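Local structure of putative isomerase (Streptomyces coelicolor A3, 2OQH) at residues Met232-Lys236 and Leu261-Asp265; Asn246-Phe252 and Tyr272-Gly276; Phe255-Met259 and Thr289-Gly293. The protein probably converts D-glucarate to 5-dehydro-4-deoxy-D-glucarate and water, as an enolase-superfamily enzyme with a TIM-barrel domain. One frame throughout, in Å; residues are numbered along the deposited sequence.

Contact 1: residues Met232-Lys236 and Leu261-Asp265; sequences MAQVK and LNAVD
Lys-236 lies across the chain turn at Asn-262 and ends in a salt bridge to Asp-265. Its CB is 3.9 Å from Asn-262 O, and the first torsion, with CG anti to the backbone N (chi1 -178°), sends CG past the same carbonyl. CD comes within 3.4 Å of Asp-265 OD2. Next, CE sits 3.1 Å from Asn-262 O, a contact that suits a methylene probably polarised by its ammonium group. Bends at chi2, chi3 and chi4 then bring NZ to Asp-265 OD1 at 2.7 Å, on the syn side and 26° out of the carboxylate plane. A long, flexible lysine is apt here, since its methylenes cover backbone before the charge is paired. Asp-265 OD2 is held separately by the backbone N of Leu-243.

Small residues let the backbones close in: Ala-233 CA is 3.7 Å from Ala-263 CA, and Ala-233 CB rests 3.3 Å from Leu-261 O. CB of selenomethionine Met-232 is 3.6 Å from Ala-263 O, which is buried without a hydrogen-bond partner. One water donates to both Ala-233 O and Asn-262 O. Asn-262 has the positive phi of a Schellman motif, a conformation asparagine tolerates well. Helix 228-238 thus packs on the helix-to-strand turn that leads into strand 266-269, an arrangement characteristic of the outer layer of a TIM barrel.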
loop_
_atom_site.group_PDB
_atom_site.type_symbol
_atom_site.label_atom_id
_atom_site.label_comp_id
_atom_site.label_asym_id
_atom_site.label_seq_id
_atom_site.Cartn_x
_atom_site.Cartn_y
_atom_site.Cartn_z
HETATM N N MSE A 232 20.812 -5.077 0.713
HETATM C CA MSE A 232 20.249 -4.454 -0.484
HETATM C C MSE A 232 21.281 -3.625 -1.251
HETATM O O MSE A 232 21.297 -3.634 -2.484
HETATM C CB MSE A 232 19.044 -3.582 -0.111
HETATM C CG MSE A 232 17.813 -4.375 0.344
HETATM SE SE MSE A 232 16.920 -5.307 -1.126
HETATM C CE MSE A 232 15.813 -3.832 -1.705
ATOM N N ALA A 233 22.135 -2.910 -0.526
ATOM C CA ALA A 233 23.161 -2.098 -1.169
ATOM C C ALA A 233 24.098 -3.027 -1.945
ATOM O O ALA A 233 24.531 -2.703 -3.047
ATOM C CB ALA A 233 23.951 -1.300 -0.127
ATOM N N GLN A 234 24.397 -4.186 -1.366
ATOM C CA GLN A 234 25.276 -5.148 -2.027
ATOM C C GLN A 234 24.641 -5.670 -3.316
ATOM O O GLN A 234 25.320 -5.831 -4.328
ATOM C CB GLN A 234 25.586 -6.320 -1.093
ATOM C CG GLN A 234 26.491 -5.970 0.093
ATOM C CD GLN A 234 27.877 -5.513 -0.329
ATOM O OE1 GLN A 234 28.450 -6.024 -1.295
ATOM N NE2 GLN A 234 28.434 -4.560 0.409
ATOM N N VAL A 235 23.337 -5.929 -3.288
ATOM C CA VAL A 235 22.671 -6.420 -4.484
ATOM C C VAL A 235 22.714 -5.350 -5.572
ATOM O O VAL A 235 23.025 -5.643 -6.723
ATOM C CB VAL A 235 21.208 -6.801 -4.209
ATOM C CG1 VAL A 235 20.535 -7.233 -5.508
ATOM C CG2 VAL A 235 21.146 -7.927 -3.187
ATOM N N LYS A 236 22.421 -4.111 -5.192
ATOM C CA LYS A 236 22.418 -2.974 -6.118
ATOM C C LYS A 236 23.781 -2.764 -6.774
ATOM O O LYS A 236 23.868 -2.382 -7.940
ATOM C CB LYS A 236 21.997 -1.700 -5.369
ATOM C CG LYS A 236 21.909 -0.431 -6.217
ATOM C CD LYS A 236 20.800 0.484 -5.683
ATOM C CE LYS A 236 21.205 1.952 -5.649
ATOM N NZ LYS A 236 21.500 2.539 -6.979
ATOM N N LEU A 261 24.297 4.853 1.551
ATOM C CA LEU A 261 24.802 3.521 1.237
ATOM C C LEU A 261 24.330 3.018 -0.126
ATOM O O LEU A 261 24.634 1.890 -0.505
ATOM C CB LEU A 261 24.390 2.525 2.328
ATOM C CG LEU A 261 24.942 2.803 3.733
ATOM C CD1 LEU A 261 24.453 1.733 4.689
ATOM C CD2 LEU A 261 26.459 2.830 3.711
ATOM N N ASN A 262 23.589 3.858 -0.851
ATOM C CA ASN A 262 23.077 3.512 -2.181
ATOM C C ASN A 262 22.380 2.160 -2.189
ATOM O O ASN A 262 22.668 1.310 -3.030
ATOM C CB ASN A 262 24.225 3.493 -3.189
ATOM C CG ASN A 262 24.863 4.849 -3.355
ATOM O OD1 ASN A 262 24.225 5.790 -3.812
ATOM N ND2 ASN A 262 26.123 4.958 -2.975
ATOM N N ALA A 263 21.447 1.984 -1.264
ATOM C CA ALA A 263 20.726 0.726 -1.110
ATOM C C ALA A 263 19.526 0.473 -2.016
ATOM O O ALA A 263 19.189 -0.683 -2.254
ATOM C CB ALA A 263 20.293 0.569 0.347
ATOM N N VAL A 264 18.877 1.524 -2.514
ATOM C CA VAL A 264 17.691 1.330 -3.345
ATOM C C VAL A 264 17.521 2.317 -4.502
ATOM O O VAL A 264 18.087 3.408 -4.495
ATOM C CB VAL A 264 16.412 1.393 -2.483
ATOM C CG1 VAL A 264 16.491 0.376 -1.332
ATOM C CG2 VAL A 264 16.233 2.796 -1.930
ATOM N N ASP A 265 16.717 1.922 -5.488
ATOM C CA ASP A 265 16.443 2.755 -6.661
ATOM C C ASP A 265 14.982 3.195 -6.683
ATOM O O ASP A 265 14.629 4.196 -7.306
ATOM C CB ASP A 265 16.732 1.979 -7.950
ATOM C CG ASP A 265 18.155 1.469 -8.019
ATOM O OD1 ASP A 265 19.081 2.311 -8.050
ATOM O OD2 ASP A 265 18.348 0.229 -8.044
HETATM O O HOH W 1 24.892 -0.011 -3.757
#

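Contact 2: residues Asn246-Phe252 and Tyr272-Gly276; sequences NMCVVRF and YKWGG
Lys-273 reaches Asn-246, and one face of the Trp-274 indole packs against the backbone of Val-250 and Arg-251, so two neighbouring residues grip one loop at two places. Lys-273 NZ donates to Asn-246 O at 2.9 Å, with a C=O...donor angle of 173°. The lysine leaves its backbone extended, CG anti to N (chi1 -177°), and bends only at chi3 and chi4; on the way CD packs 3.9 Å from Val-250 CG1. A water joins NZ to Asn-246 OD1, giving the ammonium group a second oxygen partner.

The indole of Trp-274 offers a broad flat surface to a peptide. Val-250 O stands 3.7 Å above the ring plane, over its centre, while Arg-251 N is 3.4 Å above it nearer the rim. The edge of the indole points into the face of Phe-252 in a T-shaped pair, planes at 79°, with Trp-274 CZ3 over the centre of the phenyl ring. At another edge, NE1 donates to a water 3.1 Å away that in turn donates to Val-249 O. Another water donates to both Val-250 O and Lys-273 O, and a further one donates to Val-250 O and only weakly to Lys-273 O.

The loop 246-252 follows strand 243-245, and the short helix 271-274 follows strand 266-269, both at the C-terminal ends of the barrel strands, where enolase-superfamily enzymes place their active sites. Farther out, Asn-246 N is bonded to Asp-224 OD2 and Val-250 N to Asp-254 OD2, fixing the loop at two points. Tyr-91 of helix 85-112 touches Lys-273, and His-286 meets the ring of Phe-252.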
loop_
_atom_site.group_PDB
_atom_site.type_symbol
_atom_site.label_atom_id
_atom_site.label_comp_id
_atom_site.label_asym_id
_atom_site.label_seq_id
_atom_site.Cartn_x
_atom_site.Cartn_y
_atom_site.Cartn_z
ATOM N N ASN A 246 10.113 -1.929 0.596
ATOM C CA ASN A 246 9.043 -1.450 1.460
ATOM C C ASN A 246 9.293 -2.188 2.764
ATOM O O ASN A 246 8.399 -2.358 3.583
ATOM C CB ASN A 246 7.639 -1.741 0.894
ATOM C CG ASN A 246 7.322 -3.219 0.792
ATOM O OD1 ASN A 246 7.320 -3.945 1.783
ATOM N ND2 ASN A 246 7.039 -3.671 -0.421
HETATM N N MSE A 247 10.547 -2.614 2.932
HETATM C CA MSE A 247 10.996 -3.337 4.118
HETATM C C MSE A 247 12.287 -2.811 4.760
HETATM O O MSE A 247 12.416 -2.859 5.982
HETATM C CB MSE A 247 11.182 -4.823 3.804
HETATM C CG MSE A 247 9.882 -5.580 3.557
HETATM SE SE MSE A 247 10.177 -7.452 3.128
HETATM C CE MSE A 247 10.686 -8.083 4.872
ATOM N N CYS A 248 13.246 -2.327 3.969
ATOM C CA CYS A 248 14.488 -1.831 4.569
ATOM C C CYS A 248 14.493 -0.307 4.763
ATOM O O CYS A 248 15.374 0.236 5.426
ATOM C CB CYS A 248 15.717 -2.286 3.763
ATOM S SG CYS A 248 16.041 -1.429 2.221
ATOM N N VAL A 249 13.503 0.364 4.178
ATOM C CA VAL A 249 13.327 1.810 4.320
ATOM C C VAL A 249 11.827 1.987 4.535
ATOM O O VAL A 249 11.073 2.089 3.567
ATOM C CB VAL A 249 13.736 2.591 3.052
ATOM C CG1 VAL A 249 13.370 4.066 3.218
ATOM C CG2 VAL A 249 15.230 2.448 2.799
ATOM N N VAL A 250 11.399 2.007 5.799
ATOM C CA VAL A 250 9.977 2.137 6.128
ATOM C C VAL A 250 9.653 3.307 7.057
ATOM O O VAL A 250 8.562 3.388 7.618
ATOM C CB VAL A 250 9.442 0.836 6.775
ATOM C CG1 VAL A 250 9.731 -0.349 5.863
ATOM C CG2 VAL A 250 10.086 0.617 8.139
ATOM N N ARG A 251 10.613 4.207 7.210
ATOM C CA ARG A 251 10.460 5.382 8.055
ATOM C C ARG A 251 11.585 6.330 7.675
ATOM O O ARG A 251 12.639 5.889 7.230
ATOM C CB ARG A 251 10.572 4.995 9.533
ATOM C CG ARG A 251 11.888 4.351 9.911
ATOM C CD ARG A 251 11.925 3.952 11.383
ATOM N NE ARG A 251 13.288 3.596 11.764
ATOM C CZ ARG A 251 13.794 3.728 12.992
ATOM N NH1 ARG A 251 13.052 4.207 13.982
ATOM N NH2 ARG A 251 15.061 3.397 13.219
ATOM N N PHE A 252 11.363 7.627 7.843
ATOM C CA PHE A 252 12.381 8.602 7.482
ATOM C C PHE A 252 13.746 8.374 8.124
ATOM O O PHE A 252 14.762 8.684 7.515
ATOM C CB PHE A 252 11.863 10.011 7.767
ATOM C CG PHE A 252 10.805 10.447 6.800
ATOM C CD1 PHE A 252 11.146 10.804 5.497
ATOM C CD2 PHE A 252 9.460 10.451 7.165
ATOM C CE1 PHE A 252 10.159 11.148 4.564
ATOM C CE2 PHE A 252 8.468 10.791 6.243
ATOM C CZ PHE A 252 8.817 11.145 4.944
ATOM N N TYR A 272 -0.378 3.734 5.569
ATOM C CA TYR A 272 -0.554 2.942 6.765
ATOM C C TYR A 272 0.748 2.467 7.368
ATOM O O TYR A 272 0.800 2.134 8.553
ATOM C CB TYR A 272 -1.507 1.795 6.433
ATOM C CG TYR A 272 -2.724 2.379 5.765
ATOM C CD1 TYR A 272 -3.600 3.190 6.485
ATOM C CD2 TYR A 272 -2.895 2.295 4.386
ATOM C CE1 TYR A 272 -4.601 3.917 5.851
ATOM C CE2 TYR A 272 -3.899 3.025 3.734
ATOM C CZ TYR A 272 -4.745 3.838 4.476
ATOM O OH TYR A 272 -5.706 4.609 3.847
ATOM N N LYS A 273 1.805 2.463 6.567
ATOM C CA LYS A 273 3.112 2.048 7.051
ATOM C C LYS A 273 3.905 3.263 7.564
ATOM O O LYS A 273 4.663 3.159 8.528
ATOM C CB LYS A 273 3.872 1.337 5.922
ATOM C CG LYS A 273 5.242 0.790 6.301
ATOM C CD LYS A 273 5.897 0.048 5.122
ATOM C CE LYS A 273 5.318 -1.345 4.915
ATOM N NZ LYS A 273 6.210 -2.400 5.471
ATOM N N TRP A 274 3.700 4.413 6.925
ATOM C CA TRP A 274 4.393 5.649 7.279
ATOM C C TRP A 274 3.646 6.587 8.238
ATOM O O TRP A 274 4.141 7.659 8.585
ATOM C CB TRP A 274 4.778 6.390 5.995
ATOM C CG TRP A 274 5.844 5.654 5.225
ATOM C CD1 TRP A 274 5.718 4.445 4.603
ATOM C CD2 TRP A 274 7.218 6.037 5.078
ATOM N NE1 TRP A 274 6.929 4.046 4.083
ATOM C CE2 TRP A 274 7.866 5.006 4.357
ATOM C CE3 TRP A 274 7.967 7.152 5.483
ATOM C CZ2 TRP A 274 9.234 5.057 4.037
ATOM C CZ3 TRP A 274 9.330 7.201 5.165
ATOM C CH2 TRP A 274 9.944 6.160 4.450
ATOM N N GLY A 275 2.446 6.190 8.645
ATOM C CA GLY A 275 1.698 6.985 9.599
ATOM C C GLY A 275 0.772 8.088 9.121
ATOM O O GLY A 275 0.114 8.723 9.948
ATOM N N GLY A 276 0.696 8.334 7.819
ATOM C CA GLY A 276 -0.193 9.387 7.365
ATOM C C GLY A 276 -0.023 9.847 5.932
ATOM O O GLY A 276 0.890 9.420 5.218
HETATM O O HOH W 2 5.996 -4.709 4.129
HETATM O O HOH W 3 8.391 1.725 2.718
HETATM O O HOH W 4 7.027 1.568 9.178
HETATM O O HOH W 5 7.233 5.261 8.877
#

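Contact 3: residues Phe255-Met259 and Thr289-Gly293; sequences FAPAM and TFGLG
A Met-aromatic contact between selenomethionine Met-259 and Phe-290 joins helix 252-260 to the Schellman turn that closes helix 277-289. Met-259 CG lies over one face of the Phe-290 ring, 4.1 Å from its centroid and 14° off the normal, a CH-pi contact. The selenium comes in more obliquely, at 4.3 Å from that centroid. Bends at chi2 and chi3 carry the chain onward, and CE meets Leu-292 CD1 tip to tip at 3.6 Å. A flexible, polarisable side chain suits this role, since it can follow a ring and then a methyl group.

Phe-255, one helical turn before Met-259, adds an offset edge-to-face pair: its edge points to the face of Phe-290, planes at 69°, with Phe-255 CE2 3.5 Å from Phe-290 CD2. Its CG is anti to the backbone N (chi1 -158°), which swings the ring toward this turn, and CZ also touches Leu-292 CD1. The same ring packs edge-to-face with His-286. With an alanine here, Phe-290 would probably lose its edge-on aromatic neighbour and Leu-292 CD1 part of its packing, opening a gap beside His-286.

Gly-291 takes the positive phi of the C-prime position, natural for a residue without a side chain. Apolar residues on both flanks of that turn thus fasten two outer helices together just before strand 293-296, as between neighbouring helices of a TIM barrel.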
loop_
_atom_site.group_PDB
_atom_site.type_symbol
_atom_site.label_atom_id
_atom_site.label_comp_id
_atom_site.label_asym_id
_atom_site.label_seq_id
_atom_site.Cartn_x
_atom_site.Cartn_y
_atom_site.Cartn_z
ATOM N N PHE A 255 15.841 6.688 5.713
ATOM C CA PHE A 255 16.154 7.338 4.452
ATOM C C PHE A 255 17.598 7.781 4.218
ATOM O O PHE A 255 18.223 7.346 3.259
ATOM C CB PHE A 255 15.231 8.531 4.230
ATOM C CG PHE A 255 15.118 8.931 2.792
ATOM C CD1 PHE A 255 14.201 8.303 1.955
ATOM C CD2 PHE A 255 15.957 9.911 2.260
ATOM C CE1 PHE A 255 14.116 8.641 0.599
ATOM C CE2 PHE A 255 15.887 10.260 0.906
ATOM C CZ PHE A 255 14.961 9.622 0.072
ATOM N N ALA A 256 18.111 8.661 5.074
ATOM C CA ALA A 256 19.476 9.159 4.933
ATOM C C ALA A 256 20.482 8.012 4.825
ATOM O O ALA A 256 21.291 7.980 3.901
ATOM C CB ALA A 256 19.828 10.069 6.101
ATOM N N PRO A 257 20.449 7.058 5.770
ATOM C CA PRO A 257 21.397 5.943 5.687
ATOM C C PRO A 257 21.273 5.176 4.359
ATOM O O PRO A 257 22.276 4.845 3.733
ATOM C CB PRO A 257 21.022 5.086 6.892
ATOM C CG PRO A 257 20.530 6.102 7.877
ATOM C CD PRO A 257 19.664 6.981 7.014
ATOM N N ALA A 258 20.043 4.905 3.928
ATOM C CA ALA A 258 19.827 4.180 2.677
ATOM C C ALA A 258 20.409 4.934 1.479
ATOM O O ALA A 258 20.942 4.325 0.553
ATOM C CB ALA A 258 18.335 3.935 2.457
HETATM N N MSE A 259 20.295 6.254 1.493
HETATM C CA MSE A 259 20.827 7.047 0.394
HETATM C C MSE A 259 22.350 7.048 0.423
HETATM O O MSE A 259 22.991 6.855 -0.602
HETATM C CB MSE A 259 20.310 8.487 0.463
HETATM C CG MSE A 259 18.806 8.612 0.311
HETATM SE SE MSE A 259 18.218 7.982 -1.418
HETATM C CE MSE A 259 17.770 6.146 -0.956
ATOM N N THR A 289 13.828 14.311 -5.154
ATOM C CA THR A 289 15.093 14.969 -4.842
ATOM C C THR A 289 16.269 14.028 -5.063
ATOM O O THR A 289 17.323 14.436 -5.547
ATOM C CB THR A 289 15.120 15.456 -3.374
ATOM O OG1 THR A 289 14.097 16.440 -3.182
ATOM C CG2 THR A 289 16.485 16.069 -3.026
ATOM N N PHE A 290 16.084 12.759 -4.730
ATOM C CA PHE A 290 17.161 11.798 -4.880
ATOM C C PHE A 290 17.076 10.924 -6.111
ATOM O O PHE A 290 17.765 9.912 -6.207
ATOM C CB PHE A 290 17.243 10.938 -3.626
ATOM C CG PHE A 290 17.944 11.623 -2.489
ATOM C CD1 PHE A 290 19.332 11.530 -2.357
ATOM C CD2 PHE A 290 17.233 12.394 -1.574
ATOM C CE1 PHE A 290 20.008 12.220 -1.332
ATOM C CE2 PHE A 290 17.898 13.088 -0.547
ATOM C CZ PHE A 290 19.292 12.988 -0.430
ATOM N N GLY A 291 16.242 11.329 -7.060
ATOM C CA GLY A 291 16.097 10.565 -8.285
ATOM C C GLY A 291 15.702 9.117 -8.066
ATOM O O GLY A 291 16.259 8.213 -8.684
ATOM N N LEU A 292 14.744 8.893 -7.175
ATOM C CA LEU A 292 14.272 7.546 -6.901
ATOM C C LEU A 292 12.891 7.371 -7.497
ATOM O O LEU A 292 12.121 8.325 -7.574
ATOM C CB LEU A 292 14.159 7.303 -5.395
ATOM C CG LEU A 292 15.380 7.476 -4.499
ATOM C CD1 LEU A 292 14.973 7.155 -3.071
ATOM C CD2 LEU A 292 16.516 6.566 -4.968
ATOM N N GLY A 293 12.580 6.159 -7.934
ATOM C CA GLY A 293 11.250 5.906 -8.436
ATOM C C GLY A 293 10.419 5.709 -7.178
ATOM O O GLY A 293 10.979 5.570 -6.086
#

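All three contacts belong to the TIM-barrel domain, and their segments interleave along the chain: 232-236, 246-252, 255-259, 261-265, 272-276, 289-293. Contacts 1 and 3 have centres about 10 Å apart and both involve turns that lead from an outer helix into a strand; Asp-265 O and Gly-293 N make a probable hydrogen bond between them. Contact 2, its centre about 17 Å from that of contact 1 and 13 Å from that of contact 3, joins the loop after strand 243-245 to the short helix after strand 266-269, at the strands' C-terminal ends. Cys-248 packs on Met-232 and Val-264, and Val-249 on Ala-258. Strands 243-245 and 266-269 are thus bridged at both ends, and 266-269 and 293-296 at the N-terminal end.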